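Local coordinates for protein beta-methylmalyl-CoA dehydratase (Chloroflexus aurantiacus, PDB 4E3E) that catalyses the reversible dehydration of beta-methylmalyl-CoA to mesaconyl-CoA in the glyoxylate assimilation cycle, at residues F243-A257 and H279-A291. Numbering follows the deposited sequence.
Sequences FGRRIVYGGHIISLA and HTNPSFAGDTIYA
In this double hotdog fold, one of the two long helices against the antiparallel sheet, 250-265, is preceded by a loop that meets the connection between strands 270-278 and 288-300, and F284 is where the two segments cover each other most. The guanidinium of R245 lies flat on its ring, planes 17° apart, with NH2 3.2 Å from CD2 of F284: a stacked cation-pi pair. With CG of R245 held between its backbone N and carbonyl carbon (chi1 51°), that methylene already touches CD1 of F284, and the bend at chi2 carries the guanidinium on over the ring. F243 presents a face to the ring edge of F284 in an offset edge-to-face pair, centroids 5.3 Å apart, while CG of P282 makes an off-centre CH-pi contact with F243. At another edge of F284, in its plane, the carbonyl O of R246 stands 3.4 Å from CD1. With alanine replacing F284, R245 would probably lose its stacking surface, keeping little beyond a weak NE bond to F243 O to steady it, and F243 its aromatic mate.

Alongside, V248 N donates a nearly straight bond (169°) to S283 O; waters join R246 O to A285 N and V248 O to S283 N. Farther on, CE1 of H279 sits 3.3 Å from C of G250, where a side chain would collide with the imidazole; NE2 of H279 is hydrogen-bonded to the hydroxyl of Y90, and N87, probably substrate-binding, is close by. I253 and L256 reach I289, and A257 packs on A291. Thus one direct bond and two water bridges tie backbone 246-248 to 283-285 beside the cation-pi stack, whereas aliphatic contact alone seats helix on strand in this pairing.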
loop_
_atom_site.group_PDB
_atom_site.type_symbol
_atom_site.label_atom_id
_atom_site.label_comp_id
_atom_site.label_asym_id
_atom_site.label_seq_id
_atom_site.Cartn_x
_atom_site.Cartn_y
_atom_site.Cartn_z
ATOM N N PHE A 243 -15.158 -16.785 17.498
ATOM C CA PHE A 243 -13.854 -16.163 17.680
ATOM C C PHE A 243 -14.015 -14.694 18.029
ATOM O O PHE A 243 -13.153 -14.101 18.688
ATOM C CB PHE A 243 -12.999 -16.286 16.412
ATOM C CG PHE A 243 -12.801 -17.700 15.923
ATOM C CD1 PHE A 243 -12.371 -18.706 16.782
ATOM C CD2 PHE A 243 -13.007 -18.013 14.579
ATOM C CE1 PHE A 243 -12.179 -20.003 16.320
ATOM C CE2 PHE A 243 -12.812 -19.304 14.106
ATOM C CZ PHE A 243 -12.398 -20.302 14.979
ATOM N N GLY A 244 -15.113 -14.107 17.559
ATOM C CA GLY A 244 -15.449 -12.727 17.870
ATOM C C GLY A 244 -14.543 -11.717 17.200
ATOM O O GLY A 244 -14.421 -10.586 17.692
ATOM N N ARG A 245 -13.907 -12.119 16.086
ATOM C CA ARG A 245 -12.997 -11.249 15.383
ATOM C C ARG A 245 -12.800 -11.793 13.983
ATOM O O ARG A 245 -13.046 -12.973 13.725
ATOM C CB ARG A 245 -11.658 -11.114 16.130
ATOM C CG ARG A 245 -11.008 -12.427 16.512
ATOM C CD ARG A 245 -10.515 -12.432 17.952
ATOM N NE ARG A 245 -10.071 -13.779 18.314
ATOM C CZ ARG A 245 -8.837 -14.100 18.695
ATOM N NH1 ARG A 245 -7.899 -13.163 18.818
ATOM N NH2 ARG A 245 -8.544 -15.367 18.976
ATOM N N ARG A 246 -12.382 -10.925 13.077
ATOM C CA ARG A 246 -12.098 -11.322 11.693
ATOM C C ARG A 246 -10.972 -12.345 11.653
ATOM O O ARG A 246 -10.090 -12.331 12.514
ATOM C CB ARG A 246 -11.735 -10.092 10.866
ATOM C CG ARG A 246 -12.905 -9.138 10.639
ATOM C CD ARG A 246 -12.423 -7.742 10.253
ATOM N NE ARG A 246 -12.014 -6.975 11.435
ATOM C CZ ARG A 246 -11.557 -5.720 11.425
ATOM N NH1 ARG A 246 -11.232 -5.145 12.580
ATOM N NH2 ARG A 246 -11.418 -5.037 10.281
ATOM N N ILE A 247 -11.016 -13.228 10.658
ATOM C CA ILE A 247 -10.053 -14.306 10.506
ATOM C C ILE A 247 -9.110 -13.941 9.380
ATOM O O ILE A 247 -9.544 -13.480 8.311
ATOM C CB ILE A 247 -10.741 -15.662 10.207
ATOM C CG1 ILE A 247 -11.698 -16.011 11.361
ATOM C CG2 ILE A 247 -9.701 -16.766 10.074
ATOM C CD1 ILE A 247 -12.671 -17.130 11.045
ATOM N N VAL A 248 -7.817 -14.113 9.639
ATOM C CA VAL A 248 -6.793 -13.807 8.644
ATOM C C VAL A 248 -6.795 -14.870 7.559
ATOM O O VAL A 248 -6.789 -16.072 7.848
ATOM C CB VAL A 248 -5.381 -13.687 9.282
ATOM C CG1 VAL A 248 -4.299 -13.507 8.202
ATOM C CG2 VAL A 248 -5.348 -12.540 10.277
ATOM N N TYR A 249 -6.814 -14.419 6.309
ATOM C CA TYR A 249 -6.640 -15.288 5.172
ATOM C C TYR A 249 -5.450 -16.225 5.404
ATOM O O TYR A 249 -4.304 -15.772 5.617
ATOM C CB TYR A 249 -6.386 -14.415 3.917
ATOM C CG TYR A 249 -5.943 -15.155 2.684
ATOM C CD1 TYR A 249 -6.576 -16.346 2.278
ATOM C CD2 TYR A 249 -4.907 -14.643 1.863
ATOM C CE1 TYR A 249 -6.165 -17.019 1.119
ATOM C CE2 TYR A 249 -4.509 -15.313 0.724
ATOM C CZ TYR A 249 -5.132 -16.503 0.357
ATOM O OH TYR A 249 -4.717 -17.168 -0.797
ATOM N N GLY A 250 -5.713 -17.529 5.344
ATOM C CA GLY A 250 -4.663 -18.542 5.514
ATOM C C GLY A 250 -3.434 -18.318 4.631
ATOM O O GLY A 250 -2.297 -18.521 5.067
ATOM N N GLY A 251 -3.648 -17.889 3.391
ATOM C CA GLY A 251 -2.536 -17.627 2.478
ATOM C C GLY A 251 -1.649 -16.463 2.918
ATOM O O GLY A 251 -0.476 -16.398 2.544
ATOM N N HIS A 252 -2.203 -15.537 3.703
ATOM C CA HIS A 252 -1.403 -14.464 4.313
ATOM C C HIS A 252 -0.360 -15.074 5.223
ATOM O O HIS A 252 0.795 -14.637 5.240
ATOM C CB HIS A 252 -2.304 -13.496 5.077
ATOM C CG HIS A 252 -1.615 -12.213 5.537
ATOM N ND1 HIS A 252 -1.293 -11.226 4.690
ATOM C CD2 HIS A 252 -1.279 -11.756 6.824
ATOM C CE1 HIS A 252 -0.719 -10.208 5.367
ATOM N NE2 HIS A 252 -0.734 -10.526 6.686
ATOM N N ILE A 253 -0.745 -16.111 5.961
ATOM C CA ILE A 253 0.203 -16.825 6.832
ATOM C C ILE A 253 1.282 -17.546 6.035
ATOM O O ILE A 253 2.458 -17.544 6.420
ATOM C CB ILE A 253 -0.532 -17.794 7.783
ATOM C CG1 ILE A 253 -1.657 -17.036 8.502
ATOM C CG2 ILE A 253 0.430 -18.449 8.772
ATOM C CD1 ILE A 253 -1.201 -15.780 9.230
ATOM N N ILE A 254 0.890 -18.143 4.914
ATOM C CA ILE A 254 1.859 -18.789 4.027
ATOM C C ILE A 254 2.907 -17.763 3.578
ATOM O O ILE A 254 4.126 -18.028 3.591
ATOM C CB ILE A 254 1.178 -19.460 2.810
ATOM C CG1 ILE A 254 0.308 -20.647 3.253
ATOM C CG2 ILE A 254 2.218 -19.936 1.804
ATOM C CD1 ILE A 254 -0.652 -21.169 2.197
ATOM N N SER A 255 2.431 -16.587 3.188
ATOM C CA SER A 255 3.324 -15.566 2.658
ATOM C C SER A 255 4.260 -14.967 3.719
ATOM O O SER A 255 5.431 -14.674 3.435
ATOM C CB SER A 255 2.511 -14.500 1.926
ATOM O OG SER A 255 2.298 -14.907 0.576
ATOM N N LEU A 256 3.760 -14.808 4.939
ATOM C CA LEU A 256 4.610 -14.405 6.031
ATOM C C LEU A 256 5.692 -15.461 6.342
ATOM O O LEU A 256 6.872 -15.119 6.504
ATOM C CB LEU A 256 3.761 -14.133 7.303
ATOM C CG LEU A 256 2.909 -12.837 7.308
ATOM C CD1 LEU A 256 1.918 -12.837 8.463
ATOM C CD2 LEU A 256 3.776 -11.577 7.381
ATOM N N ALA A 257 5.283 -16.733 6.435
ATOM C CA ALA A 257 6.210 -17.828 6.720
ATOM C C ALA A 257 7.319 -17.874 5.683
ATOM O O ALA A 257 8.504 -18.025 6.028
ATOM C CB ALA A 257 5.475 -19.166 6.790
ATOM N N HIS A 279 -4.086 -25.232 7.172
ATOM C CA HIS A 279 -4.277 -24.118 8.102
ATOM C C HIS A 279 -4.844 -24.702 9.349
ATOM O O HIS A 279 -6.046 -24.826 9.479
ATOM C CB HIS A 279 -5.193 -23.058 7.493
ATOM C CG HIS A 279 -4.745 -22.620 6.124
ATOM N ND1 HIS A 279 -3.690 -21.799 5.937
ATOM C CD2 HIS A 279 -5.194 -22.976 4.856
ATOM C CE1 HIS A 279 -3.488 -21.619 4.618
ATOM N NE2 HIS A 279 -4.410 -22.332 3.955
ATOM N N THR A 280 -3.955 -25.079 10.263
ATOM C CA THR A 280 -4.284 -25.968 11.376
ATOM C C THR A 280 -5.090 -25.301 12.480
ATOM O O THR A 280 -5.870 -25.956 13.159
ATOM C CB THR A 280 -2.998 -26.574 11.975
ATOM O OG1 THR A 280 -2.078 -25.519 12.261
ATOM C CG2 THR A 280 -2.323 -27.510 10.962
ATOM N N ASN A 281 -4.866 -24.010 12.683
ATOM C CA ASN A 281 -5.643 -23.190 13.608
ATOM C C ASN A 281 -5.802 -21.813 12.973
ATOM O O ASN A 281 -4.972 -21.425 12.138
ATOM C CB ASN A 281 -4.954 -23.087 14.984
ATOM C CG ASN A 281 -5.031 -24.381 15.771
ATOM O OD1 ASN A 281 -6.109 -24.804 16.187
ATOM N ND2 ASN A 281 -3.886 -25.019 15.981
ATOM N N PRO A 282 -6.875 -21.081 13.338
ATOM C CA PRO A 282 -7.101 -19.751 12.776
ATOM C C PRO A 282 -6.082 -18.741 13.330
ATOM O O PRO A 282 -5.557 -18.914 14.425
ATOM C CB PRO A 282 -8.529 -19.416 13.245
ATOM C CG PRO A 282 -8.661 -20.150 14.538
ATOM C CD PRO A 282 -7.897 -21.433 14.351
ATOM N N SER A 283 -5.810 -17.707 12.554
ATOM C CA SER A 283 -4.886 -16.642 12.913
ATOM C C SER A 283 -5.680 -15.347 12.923
ATOM O O SER A 283 -6.640 -15.202 12.153
ATOM C CB SER A 283 -3.806 -16.523 11.830
ATOM O OG SER A 283 -2.893 -17.601 11.900
ATOM N N PHE A 284 -5.268 -14.402 13.769
ATOM C CA PHE A 284 -6.029 -13.179 14.007
ATOM C C PHE A 284 -5.079 -12.003 14.101
ATOM O O PHE A 284 -3.905 -12.196 14.419
ATOM C CB PHE A 284 -6.780 -13.310 15.327
ATOM C CG PHE A 284 -7.668 -14.520 15.394
ATOM C CD1 PHE A 284 -8.903 -14.528 14.758
ATOM C CD2 PHE A 284 -7.261 -15.662 16.089
ATOM C CE1 PHE A 284 -9.726 -15.646 14.815
ATOM C CE2 PHE A 284 -8.074 -16.786 16.146
ATOM C CZ PHE A 284 -9.317 -16.772 15.509
ATOM N N ALA A 285 -5.573 -10.790 13.809
ATOM C CA ALA A 285 -4.796 -9.562 14.039
ATOM C C ALA A 285 -4.391 -9.550 15.491
ATOM O O ALA A 285 -5.186 -9.965 16.342
ATOM C CB ALA A 285 -5.618 -8.329 13.713
ATOM N N GLY A 286 -3.153 -9.138 15.775
ATOM C CA GLY A 286 -2.639 -9.207 17.146
ATOM C C GLY A 286 -1.817 -10.455 17.456
ATOM O O GLY A 286 -1.100 -10.511 18.466
ATOM N N ASP A 287 -1.946 -11.481 16.624
ATOM C CA ASP A 287 -1.090 -12.648 16.737
ATOM C C ASP A 287 0.281 -12.343 16.172
ATOM O O ASP A 287 0.409 -11.698 15.118
ATOM C CB ASP A 287 -1.694 -13.839 15.990
ATOM C CG ASP A 287 -2.937 -14.410 16.687
ATOM O OD1 ASP A 287 -3.155 -14.144 17.889
ATOM O OD2 ASP A 287 -3.703 -15.144 16.026
ATOM N N THR A 288 1.317 -12.826 16.846
ATOM C CA THR A 288 2.682 -12.731 16.280
ATOM C C THR A 288 3.115 -14.056 15.649
ATOM O O THR A 288 3.155 -15.084 16.322
ATOM C CB THR A 288 3.682 -12.278 17.359
ATOM O OG1 THR A 288 3.203 -11.059 17.935
ATOM C CG2 THR A 288 5.081 -12.055 16.781
ATOM N N ILE A 289 3.456 -14.019 14.357
ATOM C CA ILE A 289 3.753 -15.226 13.613
ATOM C C ILE A 289 5.263 -15.489 13.609
ATOM O O ILE A 289 6.064 -14.584 13.294
ATOM C CB ILE A 289 3.267 -15.128 12.137
ATOM C CG1 ILE A 289 1.739 -14.888 12.060
ATOM C CG2 ILE A 289 3.656 -16.381 11.362
ATOM C CD1 ILE A 289 0.887 -15.821 12.943
ATOM N N TYR A 290 5.632 -16.725 13.956
ATOM C CA TYR A 290 7.004 -17.223 13.852
ATOM C C TYR A 290 7.003 -18.420 12.922
ATOM O O TYR A 290 5.951 -18.996 12.649
ATOM C CB TYR A 290 7.478 -17.718 15.201
ATOM C CG TYR A 290 7.625 -16.669 16.258
ATOM C CD1 TYR A 290 6.538 -16.295 17.062
ATOM C CD2 TYR A 290 8.867 -16.081 16.499
ATOM C CE1 TYR A 290 6.685 -15.346 18.067
ATOM C CE2 TYR A 290 9.029 -15.135 17.499
ATOM C CZ TYR A 290 7.939 -14.768 18.273
ATOM O OH TYR A 290 8.117 -13.836 19.254
ATOM N N ALA A 291 8.177 -18.818 12.450
ATOM C CA ALA A 291 8.262 -19.948 11.538
ATOM C C ALA A 291 9.514 -20.783 11.795
ATOM O O ALA A 291 10.543 -20.269 12.258
ATOM C CB ALA A 291 8.222 -19.470 10.084
HETATM O O HOH W 1 -8.378 -10.336 13.415
HETATM O O HOH W 2 -6.392 -17.950 9.774
#